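Long-range contacts in hydrolase, alpha/beta hydrolase FOLD family (Staphylococcus aureus, PDB 2XMZ), which acts as the MenH synthase of menaquinone biosynthesis, a lyase that probably releases pyruvate to form 2-succinyl-6-hydroxy-2,4-cyclohexadiene-1-carboxylate: residues V20-F25 with I48-H53; E205-T210 with L231-K236. All coordinates share one frame; numbering follows the deposited sequence. Where two conformers were deposited one is given.

Interaction 1 of 2, residues V20-F25 with I48-H53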
loop_
_atom_site.group_PDB
_atom_site.type_symbol
_atom_site.label_atom_id
_atom_site.label_comp_id
_atom_site.label_asym_id
_atom_site.label_seq_id
_atom_site.Cartn_x
_atom_site.Cartn_y
_atom_site.Cartn_z
ATOM N N VAL A 20 -0.727 -11.195 0.613
ATOM C CA VAL A 20 -1.365 -10.283 1.550
ATOM C C VAL A 20 -1.314 -8.886 0.948
ATOM O O VAL A 20 -0.226 -8.352 0.711
ATOM C CB VAL A 20 -0.675 -10.285 2.930
ATOM C CG1 VAL A 20 -1.392 -9.345 3.899
ATOM C CG2 VAL A 20 -0.617 -11.727 3.529
ATOM N N PHE A 21 -2.502 -8.314 0.695
ATOM C CA PHE A 21 -2.608 -7.002 0.050
ATOM C C PHE A 21 -2.877 -5.892 1.045
ATOM O O PHE A 21 -3.851 -5.957 1.824
ATOM C CB PHE A 21 -3.754 -6.972 -0.965
ATOM C CG PHE A 21 -3.456 -7.686 -2.237
ATOM C CD1 PHE A 21 -2.803 -7.037 -3.271
ATOM C CD2 PHE A 21 -3.860 -9.006 -2.415
ATOM C CE1 PHE A 21 -2.526 -7.696 -4.468
ATOM C CE2 PHE A 21 -3.626 -9.666 -3.622
ATOM C CZ PHE A 21 -2.941 -9.019 -4.643
ATOM N N LEU A 22 -2.048 -4.857 0.969
ATOM C CA LEU A 22 -2.277 -3.588 1.679
ATOM C C LEU A 22 -2.596 -2.465 0.697
ATOM O O LEU A 22 -1.905 -2.289 -0.302
ATOM C CB LEU A 22 -1.049 -3.202 2.545
ATOM C CG LEU A 22 -0.527 -4.246 3.542
ATOM C CD1 LEU A 22 0.678 -3.693 4.347
ATOM C CD2 LEU A 22 -1.648 -4.717 4.479
ATOM N N HIS A 23 -3.655 -1.712 0.990
ATOM C CA HIS A 23 -4.157 -0.664 0.104
ATOM C C HIS A 23 -3.468 0.675 0.412
ATOM O O HIS A 23 -2.616 0.758 1.299
ATOM C CB HIS A 23 -5.665 -0.502 0.338
ATOM C CG HIS A 23 -5.989 -0.176 1.767
ATOM N ND1 HIS A 23 -6.003 1.114 2.244
ATOM C CD2 HIS A 23 -6.233 -0.976 2.832
ATOM C CE1 HIS A 23 -6.258 1.098 3.541
ATOM N NE2 HIS A 23 -6.400 -0.160 3.924
ATOM N N GLY A 24 -3.883 1.726 -0.294
ATOM C CA GLY A 24 -3.330 3.064 -0.112
ATOM C C GLY A 24 -4.272 3.982 0.675
ATOM O O GLY A 24 -5.381 3.578 1.055
ATOM N N PHE A 25 -3.815 5.203 0.906
ATOM C CA PHE A 25 -4.547 6.227 1.628
ATOM C C PHE A 25 -5.878 6.556 0.955
ATOM O O PHE A 25 -5.972 6.575 -0.285
ATOM C CB PHE A 25 -3.688 7.486 1.757
ATOM C CG PHE A 25 -4.377 8.595 2.502
ATOM C CD1 PHE A 25 -4.647 8.457 3.864
ATOM C CD2 PHE A 25 -4.760 9.757 1.852
ATOM C CE1 PHE A 25 -5.281 9.455 4.567
ATOM C CE2 PHE A 25 -5.403 10.786 2.547
ATOM C CZ PHE A 25 -5.668 10.638 3.914
ATOM N N ILE A 48 -6.147 -6.626 3.888
ATOM C CA ILE A 48 -6.206 -5.995 5.195
ATOM C C ILE A 48 -6.500 -4.499 5.003
ATOM O O ILE A 48 -5.828 -3.804 4.225
ATOM C CB ILE A 48 -4.881 -6.154 5.974
ATOM C CG1 ILE A 48 -4.493 -7.637 6.096
ATOM C CG2 ILE A 48 -4.995 -5.511 7.378
ATOM C CD1 ILE A 48 -3.037 -7.851 6.642
ATOM N N ASP A 49 -7.517 -4.043 5.711
ATOM C CA ASP A 49 -7.806 -2.629 5.847
ATOM C C ASP A 49 -6.931 -2.037 6.947
ATOM O O ASP A 49 -6.947 -2.516 8.075
ATOM C CB ASP A 49 -9.282 -2.425 6.182
ATOM C CG ASP A 49 -10.176 -2.578 4.976
ATOM O OD1 ASP A 49 -9.642 -2.626 3.853
ATOM O OD2 ASP A 49 -11.408 -2.671 5.146
ATOM N N LEU A 50 -6.180 -1.003 6.611
ATOM C CA LEU A 50 -5.250 -0.389 7.544
ATOM C C LEU A 50 -6.018 0.574 8.473
ATOM O O LEU A 50 -7.178 0.939 8.181
ATOM C CB LEU A 50 -4.103 0.307 6.773
ATOM C CG LEU A 50 -3.161 -0.698 6.058
ATOM C CD1 LEU A 50 -2.330 -0.053 4.938
ATOM C CD2 LEU A 50 -2.254 -1.404 7.087
ATOM N N PRO A 51 -5.392 0.962 9.603
ATOM C CA PRO A 51 -6.076 1.793 10.592
ATOM C C PRO A 51 -6.767 3.007 9.968
ATOM O O PRO A 51 -6.154 3.771 9.167
ATOM C CB PRO A 51 -4.940 2.238 11.505
ATOM C CG PRO A 51 -3.986 1.062 11.465
ATOM C CD PRO A 51 -4.018 0.616 10.033
ATOM N N GLY A 52 -8.026 3.174 10.351
ATOM C CA GLY A 52 -8.883 4.263 9.865
ATOM C C GLY A 52 -9.560 4.030 8.524
ATOM O O GLY A 52 -10.445 4.801 8.138
ATOM N N HIS A 53 -9.133 3.009 7.793
ATOM C CA HIS A 53 -9.622 2.790 6.430
ATOM C C HIS A 53 -10.604 1.631 6.284
ATOM O O HIS A 53 -10.440 0.562 6.912
ATOM C CB HIS A 53 -8.454 2.560 5.471
ATOM C CG HIS A 53 -7.587 3.769 5.285
ATOM N ND1 HIS A 53 -6.804 4.285 6.293
ATOM C CD2 HIS A 53 -7.425 4.591 4.225
ATOM C CE1 HIS A 53 -6.173 5.361 5.854
ATOM N NE2 HIS A 53 -6.531 5.567 4.600
HETATM O O HOH W 1 -5.888 -3.994 1.234
#
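H23 reaches across to L50 and H53 and is the centre of this contact. Its CG lies between the backbone N and the carbonyl carbon (chi1 58°), and the ring extends over to the loop 48-53. NE2 accepts a nearly straight bond (173°) from L50 N, at 2.8 Å. ND1 donates in the ring plane to G24 O, also at 2.8 Å. Both ring nitrogens are therefore used, and the ring's rotation is fixed. L50 CD1 sits over one face of this ring, toward its rim. H53 CB lies 3.3 Å from H23 CE1, and the two imidazole planes meet obliquely at 44°. F25 completes an aromatic cluster: its CD1 comes to the edge of the H53 ring, 3.5 Å from H53 NE2. H53 closes a type II turn that starts at L50, and its ND1 donates to P51 O. At the strand end the side chains meet through apolar contacts, and the backbone adds a bond and a water. V20 CG1 meets I48 CD1 at 3.5 Å, and L22 CD2 packs alongside I48 CB at 3.8 Å. I48 N bonds to F21 O at 3.2 Å, and the water joins F21 O to I48 O. A His-Gly pair after this strand is familiar near the oxyanion hole of alpha/beta hydrolases, and L50 touches the probable nucleophile elbow (G89, S91, G93). Strand 17-22 runs between strands 44-48 and 84-90. I48 and V20 rest on helix 66-77. M92 of helix 92-103 touches H23, F25 and H53, while M184 and Y191 of helix 181-191 pack on H53.

Interaction 2 of 2, residues E205-T210 with L231-K236; sequences EIKVPT and LIPNSK
T210 and S235 pair in parallel between the last two strands of the alpha/beta hydrolase sheet. Helix 219-231 connects these strands, which makes a beta-alpha-beta crossover. Backbone bonds set the register. T210 N donates to N234 O at 2.8 Å, and K236 N donates to T210 O at 2.7 Å. Two CA-H...O contacts support them, from P209 CA to N234 O and from S235 CA to T210 O. A water links the two segments: it donates to I206 O and V208 O and accepts from N234 N, at 2.8 Å from that nitrogen. The N234 side chain adds a bond from ND2 to K207 O at 2.7 Å. The bond is bent (138°), and ND2 stands above the plane of the K207 carbonyl. N234 has two conformers, so this last bond is provisional. At the exposed end P233 CD abuts I206 O at 3.2 Å. Apolar contacts lie deeper. I206 and I232 cross obliquely, with their CG2 methyls 4.1 Å apart. I232 CD1 also meets T210 CG2. L98, A101 and I102 of helix 92-103 touch I206, and L111 of strand 110-114 touches both I206 and T210. The T210 hydroxyl lies beside its own backbone N (chi1 -61°). From there OG1 donates to V208 O at 3.1 Å and touches I232 CG2 at 3.5 Å.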
loop_
_atom_site.group_PDB
_atom_site.type_symbol
_atom_site.label_atom_id
_atom_site.label_comp_id
_atom_site.label_asym_id
_atom_site.label_seq_id
_atom_site.Cartn_x
_atom_site.Cartn_y
_atom_site.Cartn_z
ATOM N N GLU A 205 18.538 -4.289 4.772
ATOM C CA GLU A 205 18.225 -5.358 5.698
ATOM C C GLU A 205 17.192 -6.301 5.114
ATOM O O GLU A 205 17.037 -7.400 5.591
ATOM C CB GLU A 205 17.683 -4.792 7.007
ATOM C CG GLU A 205 18.542 -3.685 7.600
ATOM C CD GLU A 205 18.115 -3.355 9.011
ATOM O OE1 GLU A 205 18.685 -2.424 9.605
ATOM O OE2 GLU A 205 17.186 -4.020 9.515
ATOM N N ILE A 206 16.477 -5.870 4.085
ATOM C CA ILE A 206 15.384 -6.668 3.523
ATOM C C ILE A 206 16.008 -7.704 2.603
ATOM O O ILE A 206 16.457 -7.356 1.535
ATOM C CB ILE A 206 14.382 -5.763 2.723
ATOM C CG1 ILE A 206 13.729 -4.738 3.646
ATOM C CG2 ILE A 206 13.294 -6.613 2.014
ATOM C CD1 ILE A 206 12.841 -3.783 2.892
ATOM N N LYS A 207 16.037 -8.970 3.014
ATOM C CA LYS A 207 16.738 -9.995 2.243
ATOM C C LYS A 207 15.842 -10.828 1.322
ATOM O O LYS A 207 16.355 -11.597 0.515
ATOM C CB LYS A 207 17.515 -10.954 3.160
ATOM C CG LYS A 207 18.331 -10.316 4.274
ATOM C CD LYS A 207 19.359 -9.326 3.761
ATOM C CE LYS A 207 20.172 -8.808 4.936
ATOM N NZ LYS A 207 21.015 -7.645 4.562
ATOM N N VAL A 208 14.519 -10.700 1.459
ATOM C CA VAL A 208 13.587 -11.551 0.715
ATOM C C VAL A 208 13.478 -11.061 -0.729
ATOM O O VAL A 208 13.751 -9.893 -1.004
ATOM C CB VAL A 208 12.176 -11.636 1.400
ATOM C CG1 VAL A 208 12.294 -12.322 2.778
ATOM C CG2 VAL A 208 11.507 -10.271 1.514
ATOM N N PRO A 209 13.114 -11.962 -1.660
ATOM C CA PRO A 209 12.873 -11.478 -3.011
ATOM C C PRO A 209 11.841 -10.348 -2.999
ATOM O O PRO A 209 10.797 -10.477 -2.362
ATOM C CB PRO A 209 12.334 -12.710 -3.734
ATOM C CG PRO A 209 13.008 -13.887 -2.988
ATOM C CD PRO A 209 13.080 -13.435 -1.560
ATOM N N THR A 210 12.145 -9.256 -3.696
ATOM C CA THR A 210 11.298 -8.051 -3.682
ATOM C C THR A 210 11.004 -7.614 -5.113
ATOM O O THR A 210 11.931 -7.494 -5.943
ATOM C CB THR A 210 11.970 -6.913 -2.886
ATOM O OG1 THR A 210 12.151 -7.337 -1.530
ATOM C CG2 THR A 210 11.119 -5.635 -2.872
ATOM N N LEU A 231 19.082 -0.678 -3.402
ATOM C CA LEU A 231 19.432 -0.851 -1.997
ATOM C C LEU A 231 18.909 -2.157 -1.402
ATOM O O LEU A 231 19.504 -2.691 -0.475
ATOM C CB LEU A 231 18.914 0.342 -1.175
ATOM C CG LEU A 231 19.729 1.646 -1.398
ATOM C CD1 LEU A 231 19.073 2.861 -0.721
ATOM C CD2 LEU A 231 21.178 1.483 -0.950
ATOM N N ILE A 232 17.783 -2.632 -1.915
ATOM C CA ILE A 232 17.221 -3.935 -1.507
ATOM C C ILE A 232 17.964 -4.990 -2.329
ATOM O O ILE A 232 17.894 -4.964 -3.559
ATOM C CB ILE A 232 15.691 -3.981 -1.736
ATOM C CG1 ILE A 232 15.010 -2.882 -0.914
ATOM C CG2 ILE A 232 15.117 -5.396 -1.441
ATOM C CD1 ILE A 232 13.493 -2.792 -1.120
ATOM N N PRO A 233 18.726 -5.888 -1.660
ATOM C CA PRO A 233 19.691 -6.707 -2.405
ATOM C C PRO A 233 19.095 -7.706 -3.414
ATOM O O PRO A 233 19.684 -7.903 -4.483
ATOM C CB PRO A 233 20.452 -7.454 -1.298
ATOM C CG PRO A 233 19.569 -7.408 -0.124
ATOM C CD PRO A 233 18.833 -6.115 -0.208
ATOM N N ASN A 234 17.966 -8.341 -3.076
ATOM C CA ASN A 234 17.281 -9.262 -4.016
ATOM C C ASN A 234 15.982 -8.652 -4.554
ATOM O O ASN A 234 14.880 -9.110 -4.232
ATOM C CB ASN A 234 17.041 -10.600 -3.320
ATOM C CG ASN A 234 18.299 -11.140 -2.682
ATOM O OD1 ASN A 234 19.256 -11.488 -3.376
ATOM N ND2 ASN A 234 18.323 -11.179 -1.356
ATOM N N SER A 235 16.116 -7.585 -5.348
ATOM C CA SER A 235 14.952 -6.811 -5.813
ATOM C C SER A 235 14.889 -6.835 -7.342
ATOM O O SER A 235 15.915 -6.951 -7.994
ATOM C CB SER A 235 15.058 -5.360 -5.339
ATOM O OG SER A 235 16.225 -4.764 -5.881
ATOM N N LYS A 236 13.684 -6.738 -7.903
ATOM C CA LYS A 236 13.500 -6.477 -9.333
ATOM C C LYS A 236 12.628 -5.253 -9.414
ATOM O O LYS A 236 11.594 -5.201 -8.738
ATOM C CB LYS A 236 12.750 -7.609 -10.050
ATOM C CG LYS A 236 13.242 -9.010 -9.798
ATOM C CD LYS A 236 14.276 -9.447 -10.800
ATOM C CE LYS A 236 14.560 -10.943 -10.634
ATOM N NZ LYS A 236 16.019 -11.196 -10.589
HETATM O O HOH W 2 16.116 -8.493 -0.918
#

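From the N terminus, strand 17-22 leads into the first half of interaction 1. The chain then passes helix 36-40 and strand 44-48 before 48-53 returns to close that loop. Strands 84-90 and 110-114 follow, then the helices from 123 to 191. Interaction 2 opens at 205-210, and its loop closes after strand 210-215 and helix 219-231. The two are in series, neither nested nor crossed. Interaction 1 joins two neighbouring strands and the loops after them in the buried interior. Interaction 2 ties the last strand, at the sheet edge, to its neighbour. Their centres are about 23 Å apart, with strands 84-90 and 110-114 lying between them in one sheet.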